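Local coordinates for phosphoenolpyruvate--glycerone phosphotransferase (Enterococcus faecalis, PDB 3B48), which probably serves as the phosphoryl-donor subunit of a dihydroxyacetone kinase complex, relaying a phosphoryl group from phosphoenolpyruvate through histidine residues, at residues His13-Asp19 / Ser38-Thr42; Leu10-Ser14 / Ser46-Asp50. All coordinates share one frame; numbering follows the deposited sequence.

Contact 1: residues His13-Asp19 / Ser38-Thr42; sequences HSKMITD and SLGGT
T18, in the first turn of helix 15-27, turns its whole side chain onto the segment S38-T42, and both branches are used. T18 CB lies 3.3 Å from S38 OG. From there OG1 takes the position between the backbone N and the carbonyl carbon (chi1 65°), which sets it between S38 OG and G40 N. T18 OG1 lies only 2.5 Å from S38 OG, a short hydroxyl pair. T18 OG1 also accepts a hydrogen bond from G40 N at 3.0 Å; the N-H...O angle of 142° shows that this donor arrives bent. The methyl T18 CG2, anti to the carbonyl carbon of its own residue, rests against the G40 backbone, with T18 CG2 3.7 Å from G40 CA.

The segments belong to a beta-alpha-beta unit: helix 15-27 connects strand 6-11 to its parallel neighbour 35-38, and here the N-terminal turn of the helix meets the chain as it leaves the second strand. S14 is the N-cap, its OG accepting from I17 N in a fairly straight bond (155°).

Next along the helix, D19 continues the polar row begun by T18. S38 OG donates to D19 OD1 over 2.7 Å, reaching the oxygen from above the carboxylate plane. The same OD1 forms a long, weak salt bridge with K15 NZ, whose chain stays extended until a bend at its last torsion. Lower on that chain, K15 CB touches G40 O at 3.4 Å. With no side chain on G40, the two backbones close to 4.0 Å between K15 CA and G40 CA. G41 has a positive phi that suits glycine, and its CA makes a CA-H...O contact with H13 O.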
loop_
_atom_site.group_PDB
_atom_site.type_symbol
_atom_site.label_atom_id
_atom_site.label_comp_id
_atom_site.label_asym_id
_atom_site.label_seq_id
_atom_site.Cartn_x
_atom_site.Cartn_y
_atom_site.Cartn_z
ATOM N N HIS B 13 0.795 -3.124 -10.448
ATOM C CA HIS B 13 -0.056 -3.004 -11.648
ATOM C C HIS B 13 -0.547 -1.577 -11.907
ATOM O O HIS B 13 -0.700 -1.182 -13.023
ATOM C CB HIS B 13 -1.272 -3.920 -11.559
ATOM C CG HIS B 13 -0.994 -5.326 -11.964
ATOM N ND1 HIS B 13 -1.922 -6.107 -12.619
ATOM C CD2 HIS B 13 0.112 -6.090 -11.825
ATOM C CE1 HIS B 13 -1.399 -7.295 -12.859
ATOM N NE2 HIS B 13 -0.165 -7.308 -12.385
ATOM N N SER B 14 -0.791 -0.820 -10.845
ATOM C CA SER B 14 -1.468 0.477 -10.932
ATOM C C SER B 14 -0.441 1.584 -10.870
ATOM O O SER B 14 0.314 1.680 -9.899
ATOM C CB SER B 14 -2.489 0.605 -9.776
ATOM O OG SER B 14 -3.033 1.905 -9.601
ATOM N N LYS B 15 -0.413 2.397 -11.930
ATOM C CA LYS B 15 0.364 3.629 -11.971
ATOM C C LYS B 15 -0.278 4.643 -11.024
ATOM O O LYS B 15 0.417 5.458 -10.415
ATOM C CB LYS B 15 0.483 4.186 -13.401
ATOM C CG LYS B 15 1.297 5.512 -13.477
ATOM C CD LYS B 15 1.637 5.934 -14.933
ATOM C CE LYS B 15 1.958 7.439 -15.087
ATOM N NZ LYS B 15 3.310 7.838 -14.547
HETATM N N MSE B 16 -1.595 4.583 -10.880
HETATM C CA MSE B 16 -2.257 5.428 -9.884
HETATM C C MSE B 16 -1.709 5.234 -8.461
HETATM O O MSE B 16 -1.462 6.220 -7.735
HETATM C CB MSE B 16 -3.755 5.196 -9.873
HETATM C CG MSE B 16 -4.539 6.162 -10.669
HETATM SE SE MSE B 16 -6.383 6.045 -10.017
HETATM C CE MSE B 16 -6.525 7.859 -9.237
ATOM N N ILE B 17 -1.537 3.972 -8.070
ATOM C CA ILE B 17 -0.999 3.641 -6.734
ATOM C C ILE B 17 0.425 4.210 -6.557
ATOM O O ILE B 17 0.665 4.990 -5.628
ATOM C CB ILE B 17 -1.042 2.101 -6.409
ATOM C CG1 ILE B 17 -2.489 1.619 -6.294
ATOM C CG2 ILE B 17 -0.251 1.802 -5.148
ATOM C CD1 ILE B 17 -2.669 0.105 -6.084
ATOM N N THR B 18 1.350 3.866 -7.451
ATOM C CA THR B 18 2.731 4.303 -7.294
ATOM C C THR B 18 2.937 5.818 -7.403
ATOM O O THR B 18 3.840 6.363 -6.753
ATOM C CB THR B 18 3.704 3.566 -8.267
ATOM O OG1 THR B 18 3.388 3.906 -9.616
ATOM C CG2 THR B 18 3.588 2.062 -8.119
ATOM N N ASP B 19 2.159 6.492 -8.268
ATOM C CA ASP B 19 2.202 7.952 -8.348
ATOM C C ASP B 19 1.665 8.521 -7.018
ATOM O O ASP B 19 2.208 9.455 -6.466
ATOM C CB ASP B 19 1.300 8.508 -9.481
ATOM C CG ASP B 19 1.843 8.290 -10.887
ATOM O OD1 ASP B 19 3.047 8.143 -11.132
ATOM O OD2 ASP B 19 1.011 8.317 -11.797
ATOM N N SER B 38 8.139 6.296 -9.399
ATOM C CA SER B 38 6.846 5.688 -9.623
ATOM C C SER B 38 6.932 4.745 -10.823
ATOM O O SER B 38 7.009 5.197 -11.987
ATOM C CB SER B 38 5.750 6.747 -9.837
ATOM O OG SER B 38 4.528 6.107 -10.182
ATOM N N LEU B 39 6.935 3.445 -10.556
ATOM C CA LEU B 39 7.100 2.462 -11.632
ATOM C C LEU B 39 5.924 1.524 -11.859
ATOM O O LEU B 39 6.081 0.443 -12.432
ATOM C CB LEU B 39 8.429 1.684 -11.485
ATOM C CG LEU B 39 9.734 2.499 -11.288
ATOM C CD1 LEU B 39 10.871 1.559 -11.097
ATOM C CD2 LEU B 39 10.036 3.469 -12.448
ATOM N N GLY B 40 4.739 1.949 -11.443
ATOM C CA GLY B 40 3.519 1.193 -11.720
ATOM C C GLY B 40 3.038 1.239 -13.170
ATOM O O GLY B 40 3.243 2.221 -13.883
ATOM N N GLY B 41 2.346 0.183 -13.591
ATOM C CA GLY B 41 1.745 0.164 -14.896
ATOM C C GLY B 41 2.642 -0.436 -15.953
ATOM O O GLY B 41 3.832 -0.677 -15.729
ATOM N N THR B 42 2.066 -0.711 -17.107
ATOM C CA THR B 42 2.860 -1.103 -18.241
ATOM C C THR B 42 3.435 0.149 -18.907
ATOM O O THR B 42 3.142 1.272 -18.494
ATOM C CB THR B 42 2.025 -1.894 -19.259
ATOM O OG1 THR B 42 1.125 -1.000 -19.927
ATOM C CG2 THR B 42 1.253 -3.025 -18.544
#

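Contact 2: residues Leu10-Ser14 / Ser46-Asp50; sequences LVSHS and SLGSD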
loop_
_atom_site.group_PDB
_atom_site.type_symbol
_atom_site.label_atom_id
_atom_site.label_comp_id
_atom_site.label_asym_id
_atom_site.label_seq_id
_atom_site.Cartn_x
_atom_site.Cartn_y
_atom_site.Cartn_z
ATOM N N LEU B 10 9.002 1.691 -6.697
ATOM C CA LEU B 10 7.643 1.304 -6.380
ATOM C C LEU B 10 7.036 0.612 -7.595
ATOM O O LEU B 10 6.741 1.269 -8.605
ATOM C CB LEU B 10 6.801 2.557 -6.054
ATOM C CG LEU B 10 7.329 3.516 -4.969
ATOM C CD1 LEU B 10 6.503 4.789 -5.001
ATOM C CD2 LEU B 10 7.178 2.848 -3.651
ATOM N N VAL B 11 6.845 -0.701 -7.477
ATOM C CA VAL B 11 6.258 -1.529 -8.552
ATOM C C VAL B 11 4.813 -1.973 -8.243
ATOM O O VAL B 11 4.506 -2.379 -7.148
ATOM C CB VAL B 11 7.161 -2.726 -8.874
ATOM C CG1 VAL B 11 6.722 -3.388 -10.177
ATOM C CG2 VAL B 11 8.637 -2.237 -8.917
ATOM N N SER B 12 3.924 -1.826 -9.221
ATOM C CA SER B 12 2.539 -2.203 -9.019
ATOM C C SER B 12 1.951 -2.459 -10.374
ATOM O O SER B 12 2.536 -2.041 -11.346
ATOM C CB SER B 12 1.786 -1.054 -8.311
ATOM O OG SER B 12 0.431 -1.378 -8.045
ATOM N N HIS B 13 0.795 -3.124 -10.448
ATOM C CA HIS B 13 -0.056 -3.004 -11.648
ATOM C C HIS B 13 -0.547 -1.577 -11.907
ATOM O O HIS B 13 -0.700 -1.182 -13.023
ATOM C CB HIS B 13 -1.272 -3.920 -11.559
ATOM C CG HIS B 13 -0.994 -5.326 -11.964
ATOM N ND1 HIS B 13 -1.922 -6.107 -12.619
ATOM C CD2 HIS B 13 0.112 -6.090 -11.825
ATOM C CE1 HIS B 13 -1.399 -7.295 -12.859
ATOM N NE2 HIS B 13 -0.165 -7.308 -12.385
ATOM N N SER B 14 -0.791 -0.820 -10.845
ATOM C CA SER B 14 -1.468 0.477 -10.932
ATOM C C SER B 14 -0.441 1.584 -10.870
ATOM O O SER B 14 0.314 1.680 -9.899
ATOM C CB SER B 14 -2.489 0.605 -9.776
ATOM O OG SER B 14 -3.033 1.905 -9.601
ATOM N N SER B 46 -1.235 1.208 -18.684
ATOM C CA SER B 46 -2.157 0.089 -18.446
ATOM C C SER B 46 -1.899 -0.640 -17.135
ATOM O O SER B 46 -0.780 -0.599 -16.627
ATOM C CB SER B 46 -2.083 -0.923 -19.580
ATOM O OG SER B 46 -2.894 -0.513 -20.656
ATOM N N LEU B 47 -2.933 -1.305 -16.603
ATOM C CA LEU B 47 -2.774 -2.136 -15.402
ATOM C C LEU B 47 -1.891 -3.342 -15.749
ATOM O O LEU B 47 -2.244 -4.134 -16.624
ATOM C CB LEU B 47 -4.134 -2.598 -14.830
ATOM C CG LEU B 47 -4.996 -1.535 -14.107
ATOM C CD1 LEU B 47 -6.507 -1.870 -14.145
ATOM C CD2 LEU B 47 -4.532 -1.286 -12.689
ATOM N N GLY B 48 -0.744 -3.452 -15.081
ATOM C CA GLY B 48 0.210 -4.521 -15.346
ATOM C C GLY B 48 1.611 -4.090 -14.963
ATOM O O GLY B 48 1.830 -2.948 -14.568
ATOM N N SER B 49 2.579 -4.990 -15.051
ATOM C CA SER B 49 3.937 -4.589 -14.697
ATOM C C SER B 49 4.977 -4.924 -15.757
ATOM O O SER B 49 4.861 -5.928 -16.431
ATOM C CB SER B 49 4.321 -5.166 -13.334
ATOM O OG SER B 49 3.601 -4.446 -12.345
ATOM N N ASP B 50 5.992 -4.068 -15.883
ATOM C CA ASP B 50 7.081 -4.250 -16.834
ATOM C C ASP B 50 8.399 -4.209 -16.069
ATOM O O ASP B 50 8.730 -3.185 -15.464
ATOM C CB ASP B 50 7.050 -3.154 -17.912
ATOM C CG ASP B 50 8.052 -3.396 -19.040
ATOM O OD1 ASP B 50 8.835 -4.354 -18.945
ATOM O OD2 ASP B 50 8.052 -2.632 -20.037
#
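Segments L10-S14 and S46-D50 pass each other nearly antiparallel, 157° between their end-to-end directions, and come closest at H13 and G48, whose CA atoms are 4.0 Å apart. One backbone hydrogen bond joins them: G48 N donates to H13 O at 3.1 Å. L47 CA adds a CA-H...O contact of 3.3 Å to the same H13 O.

In this parallel alpha/beta fold of the EIIA-Man family, the site is the C-terminal end of strand 6-11, where such domains carry their phosphoryl-accepting histidine; the placing of H13 is consistent with that role. H13 CG is anti to the carbonyl carbon (chi1 -83°), which lays the imidazole over G48. There G48 CA sits 3.7 Å from the centroid of the H13 ring and only 12° off the ring normal, a CH-pi contact over one face, while NE2 is hydrogen-bonded to S75 OG.

S12 is engaged at both its oxygens. S12 OG accepts from S14 N at 3.1 Å, forming an ST turn, and is also hydrogen-bonded to D72; the carbonyl O of S12 receives a weak bond from S49 OG. In the assembly, M24 and Q27 of the second subunit pack on H13 and L47 respectively. L47 reaches back with one methyl, L47 CD2 lying 3.9 Å from S14 CA.

Both contacts are partly buried and share H13 and S14, between strand 6-11 and helix 15-27, with centres about 5 Å apart. Contact 1 holds the start of helix 15-27 to the end of strand 35-38 and the first residues of the loop after it, through side-chain hydroxyls and a carboxylate; contact 2 brings in the later part of the same long loop, relying more on backbone atoms and an imidazole face. They meet at backbone level: probable hydrogen bonds run from L39 N to L10 O (2.9 Å) and from G41 N to S12 O. Each touches the second subunit, whose G20 packs on S14.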